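PDB 2ZKT: 2,3-bisphosphoglycerate-independent phosphoglycerate mutase from Pyrococcus horikoshii, which probably catalyses the interconversion of 2-phosphoglycerate and 3-phosphoglycerate in glycolysis, as a metal-binding mutase of the alkaline phosphatase clan. Local coordinates for residues G263-T268 against K292-V297; A247-V252 against M281-K286; L15-I20 against K314-L319; G274-N279 against D305-D310. All blocks are in the same frame, centred on the assembly; numbering follows the deposited sequence.

Interaction 1. Residues G263-T268 against K292-V297; sequences GFDVYT and KDYDFV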
loop_
_atom_site.group_PDB
_atom_site.type_symbol
_atom_site.label_atom_id
_atom_site.label_comp_id
_atom_site.label_asym_id
_atom_site.label_seq_id
_atom_site.Cartn_x
_atom_site.Cartn_y
_atom_site.Cartn_z
ATOM N N GLY B 263 9.629 -31.889 -9.788
ATOM C CA GLY B 263 9.553 -32.704 -8.578
ATOM C C GLY B 263 8.812 -32.228 -7.342
ATOM O O GLY B 263 8.947 -32.839 -6.278
ATOM N N PHE B 264 8.035 -31.153 -7.449
ATOM C CA PHE B 264 7.295 -30.663 -6.282
ATOM C C PHE B 264 5.980 -31.419 -6.073
ATOM O O PHE B 264 5.416 -31.977 -7.025
ATOM C CB PHE B 264 6.978 -29.166 -6.446
ATOM C CG PHE B 264 8.141 -28.261 -6.156
ATOM C CD1 PHE B 264 9.195 -28.140 -7.065
ATOM C CD2 PHE B 264 8.190 -27.527 -4.967
ATOM C CE1 PHE B 264 10.275 -27.294 -6.793
ATOM C CE2 PHE B 264 9.269 -26.681 -4.688
ATOM C CZ PHE B 264 10.310 -26.564 -5.598
ATOM N N ASP B 265 5.508 -31.451 -4.822
ATOM C CA ASP B 265 4.223 -32.079 -4.501
ATOM C C ASP B 265 3.251 -30.892 -4.490
ATOM O O ASP B 265 3.137 -30.184 -3.491
ATOM C CB ASP B 265 4.244 -32.744 -3.111
ATOM C CG ASP B 265 5.056 -34.032 -3.083
ATOM O OD1 ASP B 265 5.207 -34.671 -4.149
ATOM O OD2 ASP B 265 5.531 -34.421 -1.992
ATOM N N VAL B 266 2.553 -30.673 -5.601
ATOM C CA VAL B 266 1.648 -29.532 -5.693
ATOM C C VAL B 266 0.302 -29.668 -4.975
ATOM O O VAL B 266 -0.358 -30.707 -5.035
ATOM C CB VAL B 266 1.415 -29.152 -7.180
ATOM C CG1 VAL B 266 0.431 -27.990 -7.289
ATOM C CG2 VAL B 266 2.752 -28.765 -7.816
ATOM N N TYR B 267 -0.082 -28.590 -4.288
ATOM C CA TYR B 267 -1.335 -28.520 -3.543
ATOM C C TYR B 267 -2.122 -27.302 -3.999
ATOM O O TYR B 267 -1.543 -26.257 -4.315
ATOM C CB TYR B 267 -1.068 -28.379 -2.042
ATOM C CG TYR B 267 -0.401 -29.582 -1.416
ATOM C CD1 TYR B 267 0.992 -29.713 -1.424
ATOM C CD2 TYR B 267 -1.156 -30.590 -0.809
ATOM C CE1 TYR B 267 1.615 -30.814 -0.847
ATOM C CE2 TYR B 267 -0.538 -31.706 -0.225
ATOM C CZ TYR B 267 0.849 -31.811 -0.245
ATOM O OH TYR B 267 1.474 -32.904 0.330
ATOM N N THR B 268 -3.445 -27.450 -4.030
ATOM C CA THR B 268 -4.345 -26.366 -4.406
ATOM C C THR B 268 -5.442 -26.394 -3.342
ATOM O O THR B 268 -6.426 -27.122 -3.468
ATOM C CB THR B 268 -4.976 -26.607 -5.788
ATOM O OG1 THR B 268 -3.950 -26.952 -6.738
ATOM C CG2 THR B 268 -5.705 -25.349 -6.260
ATOM N N LYS B 292 5.555 -27.704 8.024
ATOM C CA LYS B 292 5.725 -28.696 9.089
ATOM C C LYS B 292 6.182 -30.074 8.594
ATOM O O LYS B 292 6.703 -30.861 9.379
ATOM C CB LYS B 292 4.416 -28.856 9.885
ATOM C CG LYS B 292 4.046 -27.640 10.737
ATOM C CD LYS B 292 2.676 -27.805 11.374
ATOM C CE LYS B 292 2.268 -26.550 12.145
ATOM N NZ LYS B 292 0.863 -26.632 12.660
ATOM N N ASP B 293 5.999 -30.373 7.304
ATOM C CA ASP B 293 6.409 -31.682 6.782
ATOM C C ASP B 293 7.326 -31.625 5.557
ATOM O O ASP B 293 7.727 -32.661 5.020
ATOM C CB ASP B 293 5.171 -32.528 6.439
ATOM C CG ASP B 293 4.334 -32.868 7.665
ATOM O OD1 ASP B 293 4.882 -33.481 8.615
ATOM O OD2 ASP B 293 3.128 -32.521 7.674
ATOM N N TYR B 294 7.654 -30.416 5.113
ATOM C CA TYR B 294 8.520 -30.256 3.950
ATOM C C TYR B 294 9.670 -29.318 4.298
ATOM O O TYR B 294 9.556 -28.510 5.225
ATOM C CB TYR B 294 7.707 -29.691 2.780
ATOM C CG TYR B 294 6.772 -30.701 2.136
ATOM C CD1 TYR B 294 7.221 -31.531 1.103
ATOM C CD2 TYR B 294 5.435 -30.816 2.546
ATOM C CE1 TYR B 294 6.367 -32.451 0.485
ATOM C CE2 TYR B 294 4.570 -31.738 1.938
ATOM C CZ TYR B 294 5.046 -32.553 0.904
ATOM O OH TYR B 294 4.219 -33.476 0.293
ATOM N N ASP B 295 10.777 -29.424 3.568
ATOM C CA ASP B 295 11.931 -28.555 3.837
ATOM C C ASP B 295 11.836 -27.255 3.039
ATOM O O ASP B 295 12.238 -26.197 3.514
ATOM C CB ASP B 295 13.238 -29.262 3.468
ATOM C CG ASP B 295 13.332 -30.647 4.061
ATOM O OD1 ASP B 295 13.346 -30.756 5.312
ATOM O OD2 ASP B 295 13.390 -31.625 3.271
ATOM N N PHE B 296 11.289 -27.351 1.829
ATOM C CA PHE B 296 11.157 -26.199 0.941
ATOM C C PHE B 296 9.711 -26.071 0.470
ATOM O O PHE B 296 9.135 -27.036 -0.061
ATOM C CB PHE B 296 12.077 -26.381 -0.279
ATOM C CG PHE B 296 12.310 -25.119 -1.058
ATOM C CD1 PHE B 296 13.295 -24.209 -0.658
ATOM C CD2 PHE B 296 11.529 -24.818 -2.175
ATOM C CE1 PHE B 296 13.497 -23.022 -1.355
ATOM C CE2 PHE B 296 11.726 -23.626 -2.884
ATOM C CZ PHE B 296 12.707 -22.730 -2.475
ATOM N N VAL B 297 9.127 -24.883 0.660
ATOM C CA VAL B 297 7.752 -24.637 0.239
ATOM C C VAL B 297 7.686 -23.456 -0.728
ATOM O O VAL B 297 8.298 -22.403 -0.497
ATOM C CB VAL B 297 6.815 -24.359 1.471
ATOM C CG1 VAL B 297 5.447 -23.861 1.009
ATOM C CG2 VAL B 297 6.640 -25.645 2.290
#
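Tyr294 reaches out from the turn ahead of strand 296-301 and sets its phenol oxygen between two side chains of the edge strand 265-267. It has more surface buried here than any other residue of the contact, and its hydroxyl works in both directions. Tyr294 OH donates to Asp265 OD2 at 2.8 Å, and it accepts from Tyr267 OH, also at 2.8 Å, so the three groups form a short relay with a defined sense: Tyr267 to Tyr294 to Asp265. The carboxylate lies at the edge of the Tyr294 ring with its own plane turned 75° from it, and OD2 is met on its anti side, 22° out of the carboxylate plane. The two tyrosines come from opposite directions, with Tyr294 OH in the plane of the Tyr267 ring. Swapping Tyr294 for a phenylalanine would probably leave Asp265 without this donor and Tyr267 without its acceptor, breaking the relay at its middle.

On the other face of strand 246-249 lies a second, apolar contact. The Phe264 torsion (chi1 -78°) swings the ring beside the backbone N and brings CE2 to 3.9 Å from Phe296 CD2, edge against edge; both residues are buried, and both rings also meet Phe238.

Strands 265-267 and 296-301 are not neighbours in the sheet: strand 246-249 runs between them and bonds through its backbone to each. The side chains described here therefore span that middle strand, passing over Ala247 on the tyrosine side and Ala246 on the Phe264 side, while helix 280-291 packs against Tyr267 and Val297.

Interaction 2. Residues A247-V252 against M281-K286; sequences AGVIAV and MAKAKK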
loop_
_atom_site.group_PDB
_atom_site.type_symbol
_atom_site.label_atom_id
_atom_site.label_comp_id
_atom_site.label_asym_id
_atom_site.label_seq_id
_atom_site.Cartn_x
_atom_site.Cartn_y
_atom_site.Cartn_z
ATOM N N ALA B 247 7.254 -28.912 -1.459
ATOM C CA ALA B 247 5.819 -28.797 -1.735
ATOM C C ALA B 247 5.479 -27.393 -2.242
ATOM O O ALA B 247 6.196 -26.432 -1.965
ATOM C CB ALA B 247 5.014 -29.091 -0.470
ATOM N N GLY B 248 4.375 -27.277 -2.977
ATOM C CA GLY B 248 3.966 -25.973 -3.490
ATOM C C GLY B 248 2.462 -25.715 -3.434
ATOM O O GLY B 248 1.648 -26.607 -3.696
ATOM N N VAL B 249 2.094 -24.487 -3.071
ATOM C CA VAL B 249 0.693 -24.079 -3.017
ATOM C C VAL B 249 0.469 -23.321 -4.325
ATOM O O VAL B 249 0.913 -22.180 -4.476
ATOM C CB VAL B 249 0.432 -23.138 -1.821
ATOM C CG1 VAL B 249 -1.004 -22.632 -1.861
ATOM C CG2 VAL B 249 0.705 -23.872 -0.525
ATOM N N ILE B 250 -0.215 -23.952 -5.276
ATOM C CA ILE B 250 -0.417 -23.324 -6.577
ATOM C C ILE B 250 -1.813 -23.565 -7.144
ATOM O O ILE B 250 -2.409 -24.617 -6.915
ATOM C CB ILE B 250 0.613 -23.884 -7.574
ATOM C CG1 ILE B 250 1.998 -23.920 -6.905
ATOM C CG2 ILE B 250 0.606 -23.059 -8.864
ATOM C CD1 ILE B 250 3.051 -24.654 -7.703
ATOM N N ALA B 251 -2.323 -22.592 -7.900
ATOM C CA ALA B 251 -3.646 -22.718 -8.509
ATOM C C ALA B 251 -3.557 -22.786 -10.039
ATOM O O ALA B 251 -4.095 -23.712 -10.659
ATOM C CB ALA B 251 -4.552 -21.547 -8.073
ATOM N N VAL B 252 -2.872 -21.818 -10.650
ATOM C CA VAL B 252 -2.743 -21.792 -12.110
ATOM C C VAL B 252 -2.117 -23.077 -12.656
ATOM O O VAL B 252 -1.082 -23.543 -12.167
ATOM C CB VAL B 252 -1.899 -20.594 -12.577
ATOM C CG1 VAL B 252 -2.048 -20.402 -14.083
ATOM C CG2 VAL B 252 -2.336 -19.351 -11.840
ATOM N N MET B 281 -5.721 -16.095 1.884
ATOM C CA MET B 281 -5.505 -16.500 3.264
ATOM C C MET B 281 -5.529 -18.031 3.391
ATOM O O MET B 281 -5.002 -18.622 4.330
ATOM C CB MET B 281 -6.597 -15.871 4.150
ATOM C CG MET B 281 -6.565 -14.332 4.163
ATOM S SD MET B 281 -4.936 -13.656 4.562
ATOM C CE MET B 281 -5.222 -13.233 6.293
ATOM N N ALA B 282 -6.220 -18.660 2.414
ATOM C CA ALA B 282 -6.258 -20.117 2.374
ATOM C C ALA B 282 -4.919 -20.688 1.912
ATOM O O ALA B 282 -4.476 -21.740 2.350
ATOM C CB ALA B 282 -7.367 -20.550 1.416
ATOM N N LYS B 283 -4.269 -19.956 1.009
ATOM C CA LYS B 283 -2.962 -20.368 0.497
ATOM C C LYS B 283 -1.921 -20.254 1.611
ATOM O O LYS B 283 -1.056 -21.128 1.770
ATOM C CB LYS B 283 -2.565 -19.489 -0.695
ATOM C CG LYS B 283 -3.267 -19.873 -1.989
ATOM C CD LYS B 283 -2.917 -18.909 -3.113
ATOM C CE LYS B 283 -3.560 -19.356 -4.407
ATOM N NZ LYS B 283 -3.449 -18.315 -5.462
ATOM N N ALA B 284 -2.024 -19.172 2.385
ATOM C CA ALA B 284 -1.101 -18.931 3.488
ATOM C C ALA B 284 -1.302 -20.001 4.551
ATOM O O ALA B 284 -0.338 -20.577 5.062
ATOM C CB ALA B 284 -1.344 -17.548 4.082
ATOM N N LYS B 285 -2.569 -20.261 4.878
ATOM C CA LYS B 285 -2.918 -21.263 5.879
ATOM C C LYS B 285 -2.239 -22.585 5.495
ATOM O O LYS B 285 -1.561 -23.215 6.323
ATOM C CB LYS B 285 -4.448 -21.418 5.937
ATOM C CG LYS B 285 -4.985 -22.223 7.121
ATOM C CD LYS B 285 -4.890 -23.730 6.883
ATOM C CE LYS B 285 -5.613 -24.519 7.978
ATOM N NZ LYS B 285 -5.000 -24.317 9.326
ATOM N N LYS B 286 -2.398 -22.979 4.230
ATOM C CA LYS B 286 -1.805 -24.221 3.732
ATOM C C LYS B 286 -0.264 -24.203 3.724
ATOM O O LYS B 286 0.375 -25.201 4.098
ATOM C CB LYS B 286 -2.327 -24.533 2.316
ATOM C CG LYS B 286 -1.878 -25.889 1.774
ATOM C CD LYS B 286 -2.326 -27.022 2.694
ATOM C CE LYS B 286 -1.731 -28.360 2.276
ATOM N NZ LYS B 286 -2.074 -29.445 3.255
#
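Val249, at the end of strand 246-249, meets helix 280-291 through apolar contacts with the aliphatic parts of two lysines. Its CG1 branch, anti to the backbone N (chi1 175°), lies 3.6 Å from Lys283 CG and 3.7 Å from Lys283 CB. The other branch, CG2, comes to 4.0 Å from both Lys283 O and CG of Lys286, three residues further along the helix. The valine thus fits against the helix between the roots of the two chains, its CA 6.3 Å from that of Lys283.

Past its CG, the Lys283 chain is extended and runs along the end of the strand until NZ lies 4.3 Å from Ala251 CB. Lys286 behaves differently: it starts toward the strand, then bends at chi2 (58°) and carries its ammonium group away.

No hydrogen bond joins the two segments. The polar ends look elsewhere, Lys283 NZ to a weak bond with His300 O and Lys286 NZ to a long, weak ion pair with Glu289. Leu299 of the adjoining strand touches both Val249 and Lys283, placing the contact in the helix-on-sheet layer of this alpha/beta fold.

Chemically, the lysines serve as hydrocarbon near the backbone, where their methylenes pack against the valine, while their ends, presumably charged, are turned to other partners. The weak bond to His300 O probably offsets only part of the cost of burying the Lys283 ammonium group.

Interaction 3. Residues L15-I20 against K314-L319; sequences LGDRPI and KLKAEL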
loop_
_atom_site.group_PDB
_atom_site.type_symbol
_atom_site.label_atom_id
_atom_site.label_comp_id
_atom_site.label_asym_id
_atom_site.label_seq_id
_atom_site.Cartn_x
_atom_site.Cartn_y
_atom_site.Cartn_z
ATOM N N LEU B 15 4.744 -9.175 -10.622
ATOM C CA LEU B 15 4.977 -8.115 -9.639
ATOM C C LEU B 15 5.594 -6.825 -10.191
ATOM O O LEU B 15 5.049 -5.729 -10.003
ATOM C CB LEU B 15 5.864 -8.649 -8.511
ATOM C CG LEU B 15 6.081 -7.709 -7.324
ATOM C CD1 LEU B 15 4.735 -7.292 -6.726
ATOM C CD2 LEU B 15 6.935 -8.434 -6.284
ATOM N N GLY B 16 6.731 -6.951 -10.872
ATOM C CA GLY B 16 7.402 -5.775 -11.414
ATOM C C GLY B 16 6.567 -4.885 -12.323
ATOM O O GLY B 16 5.721 -5.371 -13.084
ATOM N N ASP B 17 6.822 -3.578 -12.265
ATOM C CA ASP B 17 6.084 -2.638 -13.092
ATOM C C ASP B 17 6.947 -1.419 -13.421
ATOM O O ASP B 17 8.147 -1.393 -13.140
ATOM C CB ASP B 17 4.810 -2.209 -12.347
ATOM C CG ASP B 17 3.630 -1.973 -13.288
ATOM O OD1 ASP B 17 3.698 -1.044 -14.131
ATOM O OD2 ASP B 17 2.630 -2.729 -13.182
ATOM N N ARG B 18 6.336 -0.406 -14.031
ATOM C CA ARG B 18 7.046 0.825 -14.364
ATOM C C ARG B 18 6.339 1.985 -13.652
ATOM O O ARG B 18 5.177 1.862 -13.251
ATOM C CB ARG B 18 7.054 1.039 -15.886
ATOM C CG ARG B 18 7.852 -0.028 -16.633
ATOM C CD ARG B 18 7.729 0.096 -18.148
ATOM N NE ARG B 18 8.523 -0.939 -18.807
ATOM C CZ ARG B 18 8.573 -1.148 -20.123
ATOM N NH1 ARG B 18 7.860 -0.392 -20.961
ATOM N NH2 ARG B 18 9.355 -2.111 -20.609
ATOM N N PRO B 19 7.037 3.120 -13.471
ATOM C CA PRO B 19 6.421 4.274 -12.794
ATOM C C PRO B 19 5.041 4.582 -13.394
ATOM O O PRO B 19 4.893 4.617 -14.624
ATOM C CB PRO B 19 7.424 5.405 -13.048
ATOM C CG PRO B 19 8.749 4.672 -13.119
ATOM C CD PRO B 19 8.395 3.447 -13.955
ATOM N N ILE B 20 4.035 4.775 -12.535
ATOM C CA ILE B 20 2.677 5.091 -12.996
ATOM C C ILE B 20 2.356 6.532 -12.592
ATOM O O ILE B 20 2.447 6.892 -11.411
ATOM C CB ILE B 20 1.600 4.177 -12.349
ATOM C CG1 ILE B 20 1.952 2.698 -12.557
ATOM C CG2 ILE B 20 0.215 4.504 -12.957
ATOM C CD1 ILE B 20 1.758 2.203 -13.967
ATOM N N LYS B 314 -4.216 0.666 -10.018
ATOM C CA LYS B 314 -4.836 0.702 -8.693
ATOM C C LYS B 314 -5.240 -0.716 -8.286
ATOM O O LYS B 314 -4.967 -1.162 -7.166
ATOM C CB LYS B 314 -6.073 1.607 -8.725
ATOM C CG LYS B 314 -5.805 3.057 -9.130
ATOM C CD LYS B 314 -5.649 3.959 -7.910
ATOM C CE LYS B 314 -5.704 5.434 -8.304
ATOM N NZ LYS B 314 -5.638 6.326 -7.109
ATOM N N LEU B 315 -5.901 -1.423 -9.204
ATOM C CA LEU B 315 -6.337 -2.789 -8.932
ATOM C C LEU B 315 -5.132 -3.662 -8.592
ATOM O O LEU B 315 -5.167 -4.421 -7.613
ATOM C CB LEU B 315 -7.067 -3.373 -10.152
ATOM C CG LEU B 315 -7.458 -4.855 -10.022
ATOM C CD1 LEU B 315 -8.281 -5.051 -8.747
ATOM C CD2 LEU B 315 -8.248 -5.304 -11.252
ATOM N N LYS B 316 -4.071 -3.553 -9.399
ATOM C CA LYS B 316 -2.859 -4.343 -9.165
ATOM C C LYS B 316 -2.308 -4.011 -7.778
ATOM O O LYS B 316 -1.956 -4.910 -7.013
ATOM C CB LYS B 316 -1.803 -4.056 -10.245
ATOM C CG LYS B 316 -0.511 -4.862 -10.094
ATOM C CD LYS B 316 0.395 -4.664 -11.320
ATOM C CE LYS B 316 1.725 -5.400 -11.174
ATOM N NZ LYS B 316 2.536 -5.316 -12.421
ATOM N N ALA B 317 -2.250 -2.717 -7.454
ATOM C CA ALA B 317 -1.757 -2.289 -6.145
ATOM C C ALA B 317 -2.669 -2.884 -5.058
ATOM O O ALA B 317 -2.193 -3.353 -4.018
ATOM C CB ALA B 317 -1.744 -0.748 -6.052
ATOM N N GLU B 318 -3.978 -2.867 -5.312
ATOM C CA GLU B 318 -4.956 -3.414 -4.368
ATOM C C GLU B 318 -4.669 -4.917 -4.145
ATOM O O GLU B 318 -4.720 -5.418 -3.013
ATOM C CB GLU B 318 -6.378 -3.210 -4.930
ATOM C CG GLU B 318 -7.513 -3.317 -3.910
ATOM C CD GLU B 318 -7.764 -4.744 -3.436
ATOM O OE1 GLU B 318 -8.076 -5.614 -4.287
ATOM O OE2 GLU B 318 -7.653 -4.990 -2.211
ATOM N N LEU B 319 -4.353 -5.626 -5.232
ATOM C CA LEU B 319 -4.047 -7.049 -5.132
ATOM C C LEU B 319 -2.716 -7.316 -4.414
ATOM O O LEU B 319 -2.568 -8.298 -3.690
ATOM C CB LEU B 319 -4.013 -7.633 -6.542
ATOM C CG LEU B 319 -5.423 -7.691 -7.144
ATOM C CD1 LEU B 319 -5.418 -7.997 -8.643
ATOM C CD2 LEU B 319 -6.311 -8.746 -6.479
#
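The loop that follows strand 6-12, whose Asp13 binds a zinc ion, is tied to helix 313-331 by one long lysine. Lys316 points from the helix toward Asp17, and NZ stands 2.7 Å from Asp17 OD2 in a salt bridge. The chain gets there by full extension: CG is anti to the backbone N (chi1 -179°) and every later torsion is also near 180°. It meets OD2 on the anti side, 24° out of the carboxylate plane.

A weak bond of 3.3 Å from Lys316 NZ to Gly16 O supplements the bridge, and NZ also donates to Gly14 O just before the segment. The other carboxylate oxygen is engaged too: Asp17 OD1 accepts from Arg18 N at 2.7 Å through its anti lone pair, and Cys351 N bonds to the same atom.

The touching residues, Leu15, Gly16, Asp17 and Lys316, are all buried. With one carboxylate and several carbonyl oxygens around it, Lys316 is likely to stay protonated, and the backbone N-H groups on OD1 would favour a charged Asp17. The contact is thus an internal ion pair whose two charges probably offset each other while it fastens the loop to the helix.

Interaction 4. Residues G274-N279 against D305-D310; sequences GEYNTN and DAAGHD. With ZN (zinc ion), chain H.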
loop_
_atom_site.group_PDB
_atom_site.type_symbol
_atom_site.label_atom_id
_atom_site.label_comp_id
_atom_site.label_asym_id
_atom_site.label_seq_id
_atom_site.Cartn_x
_atom_site.Cartn_y
_atom_site.Cartn_z
ATOM N N GLY B 274 -6.587 -18.810 -8.640
ATOM C CA GLY B 274 -5.637 -18.110 -9.506
ATOM C C GLY B 274 -6.290 -16.897 -10.186
ATOM O O GLY B 274 -5.826 -16.371 -11.194
ATOM N N GLU B 275 -7.448 -16.490 -9.621
ATOM C CA GLU B 275 -8.160 -15.330 -10.143
ATOM C C GLU B 275 -8.499 -14.351 -9.012
ATOM O O GLU B 275 -8.345 -14.653 -7.835
ATOM C CB GLU B 275 -9.455 -15.816 -10.815
ATOM C CG GLU B 275 -9.190 -16.751 -12.002
ATOM C CD GLU B 275 -10.484 -17.026 -12.752
ATOM O OE1 GLU B 275 -11.410 -17.554 -12.161
ATOM O OE2 GLU B 275 -10.526 -16.769 -13.955
ATOM N N TYR B 276 -8.978 -13.163 -9.389
ATOM C CA TYR B 276 -9.313 -12.121 -8.416
ATOM C C TYR B 276 -10.119 -12.605 -7.206
ATOM O O TYR B 276 -10.000 -12.033 -6.116
ATOM C CB TYR B 276 -10.075 -10.973 -9.097
ATOM C CG TYR B 276 -9.328 -10.328 -10.250
ATOM C CD1 TYR B 276 -7.992 -9.930 -10.111
ATOM C CD2 TYR B 276 -9.964 -10.090 -11.477
ATOM C CE1 TYR B 276 -7.307 -9.308 -11.164
ATOM C CE2 TYR B 276 -9.291 -9.469 -12.538
ATOM C CZ TYR B 276 -7.961 -9.078 -12.375
ATOM O OH TYR B 276 -7.303 -8.447 -13.414
ATOM N N ASN B 277 -10.926 -13.653 -7.393
ATOM C CA ASN B 277 -11.759 -14.171 -6.300
ATOM C C ASN B 277 -11.072 -15.267 -5.455
ATOM O O ASN B 277 -11.689 -15.934 -4.627
ATOM C CB ASN B 277 -13.086 -14.684 -6.882
ATOM C CG ASN B 277 -12.850 -15.830 -7.845
ATOM O OD1 ASN B 277 -12.590 -15.633 -9.029
ATOM N ND2 ASN B 277 -12.856 -17.061 -7.298
ATOM N N THR B 278 -9.762 -15.445 -5.703
ATOM C CA THR B 278 -8.982 -16.450 -4.975
ATOM C C THR B 278 -9.009 -16.230 -3.450
ATOM O O THR B 278 -9.196 -15.128 -2.954
ATOM C CB THR B 278 -7.530 -16.358 -5.470
ATOM O OG1 THR B 278 -7.486 -16.710 -6.852
ATOM C CG2 THR B 278 -6.634 -17.316 -4.676
ATOM N N ASN B 279 -8.825 -17.342 -2.700
ATOM C CA ASN B 279 -8.642 -17.231 -1.248
ATOM C C ASN B 279 -7.148 -17.261 -0.882
ATOM O O ASN B 279 -6.541 -18.313 -0.699
ATOM C CB ASN B 279 -9.362 -18.410 -0.579
ATOM C CG ASN B 279 -9.642 -18.102 0.876
ATOM O OD1 ASN B 279 -8.755 -17.724 1.640
ATOM N ND2 ASN B 279 -10.896 -18.356 1.286
ATOM N N ASP B 305 -0.788 -10.563 -11.740
ATOM C CA ASP B 305 -0.422 -10.555 -13.152
ATOM C C ASP B 305 -1.558 -10.168 -14.097
ATOM O O ASP B 305 -1.314 -9.577 -15.163
ATOM C CB ASP B 305 0.139 -11.918 -13.557
ATOM C CG ASP B 305 0.598 -11.950 -15.004
ATOM O OD1 ASP B 305 1.502 -11.156 -15.371
ATOM O OD2 ASP B 305 0.045 -12.773 -15.774
ATOM N N ALA B 306 -2.799 -10.491 -13.718
ATOM C CA ALA B 306 -3.950 -10.154 -14.564
ATOM C C ALA B 306 -4.180 -8.638 -14.603
ATOM O O ALA B 306 -4.461 -8.066 -15.664
ATOM C CB ALA B 306 -5.199 -10.861 -14.063
ATOM N N ALA B 307 -4.053 -7.984 -13.447
ATOM C CA ALA B 307 -4.263 -6.539 -13.384
ATOM C C ALA B 307 -3.262 -5.835 -14.300
ATOM O O ALA B 307 -3.582 -4.812 -14.924
ATOM C CB ALA B 307 -4.111 -6.049 -11.955
ATOM N N GLY B 308 -2.051 -6.403 -14.379
ATOM C CA GLY B 308 -1.009 -5.835 -15.228
ATOM C C GLY B 308 -1.368 -6.000 -16.697
ATOM O O GLY B 308 -1.195 -5.083 -17.499
ATOM N N HIS B 309 -1.869 -7.178 -17.059
ATOM C CA HIS B 309 -2.257 -7.432 -18.441
ATOM C C HIS B 309 -3.407 -6.505 -18.855
ATOM O O HIS B 309 -3.490 -6.100 -20.017
ATOM C CB HIS B 309 -2.678 -8.896 -18.615
ATOM C CG HIS B 309 -1.542 -9.821 -18.953
ATOM N ND1 HIS B 309 -0.887 -9.780 -20.171
ATOM C CD2 HIS B 309 -0.949 -10.807 -18.235
ATOM C CE1 HIS B 309 0.065 -10.705 -20.188
ATOM N NE2 HIS B 309 0.048 -11.342 -19.025
ATOM N N ASP B 310 -4.281 -6.160 -17.903
ATOM C CA ASP B 310 -5.418 -5.280 -18.202
ATOM C C ASP B 310 -5.201 -3.770 -17.986
ATOM O O ASP B 310 -6.138 -2.984 -18.136
ATOM C CB ASP B 310 -6.651 -5.730 -17.410
ATOM C CG ASP B 310 -7.137 -7.103 -17.826
ATOM O OD1 ASP B 310 -7.343 -7.316 -19.045
ATOM O OD2 ASP B 310 -7.317 -7.969 -16.936
HETATM ZN ZN ZN H . 1.101 -12.924 -17.551
#
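Tyr276 puts its hydroxyl against the middle of helix 303-309, at Ala306 and Ala307, without forming a hydrogen bond to it. Tyr276 OH lies 3.3 Å from Ala307 N, but the angle is poor, and the same oxygen is 3.3 Å from the methyl CB of Ala306. Behind it, Tyr276 CZ is 3.7 Å from Ala306 CB, which meets the ring obliquely, whereas Ala307 N sits at the ring edge near its plane. The polar partner of the phenol is Lys312 NZ, beyond the helix. Lys312 also forms a long, weak ion pair with Asp310, whose OD2 is 3.6 Å from Tyr276 OH.

CG of the tyrosine is anti to its carbonyl carbon (chi1 -58°), and the ring leaves the type I turn of Glu275 to Thr278 so that its hydroxyl reaches the helix. Within that turn, Thr278 N bonds to Glu275 O. On the far side of the ring Leu315 and Leu319 of helix 313-331 pack, while Arg322 bonds to the Tyr276 carbonyl. Putting a leucine at Tyr276 would probably leave Lys312 without its hydroxyl partner and Ala306 with poorer cover.

One turn of the same helix carries two zinc ligands. Asp305 OD2 binds the ion at 2.1 Å and His309 NE2 at 2.4 Å; His356 completes the protein ligands. Their four-residue spacing puts both side chains on one helix face, and Thr349 and Lys302 bond to the Asp305 carboxylate. This helix-borne Asp and His pair, joined by His356 from further along the chain, belongs to the two-metal site characteristic of the alkaline phosphatase superfamily.

In the fold
Interactions 1 and 2 share one sheet: strand 246-249, bridged by the side chains of interaction 1, is the strand that packs on helix 280-291 in interaction 2, and the two touch through backbone bonds such as Tyr267 to Gly248. Interactions 3 and 4 lie nearer the zinc ions and meet where Leu319 and Lys316 pack on Tyr276 and Ala307. Interaction 3 is wholly buried; the other three are partly buried. Chemistry follows place: a hydroxyl relay and, across the sheet, a buried aromatic pair at the sheet edge, hydrocarbon between strand and helix, an ion pair inside, and light tyrosine packing beside zinc ligands. Interactions 2 and 4 meet at Lys283 and Thr278.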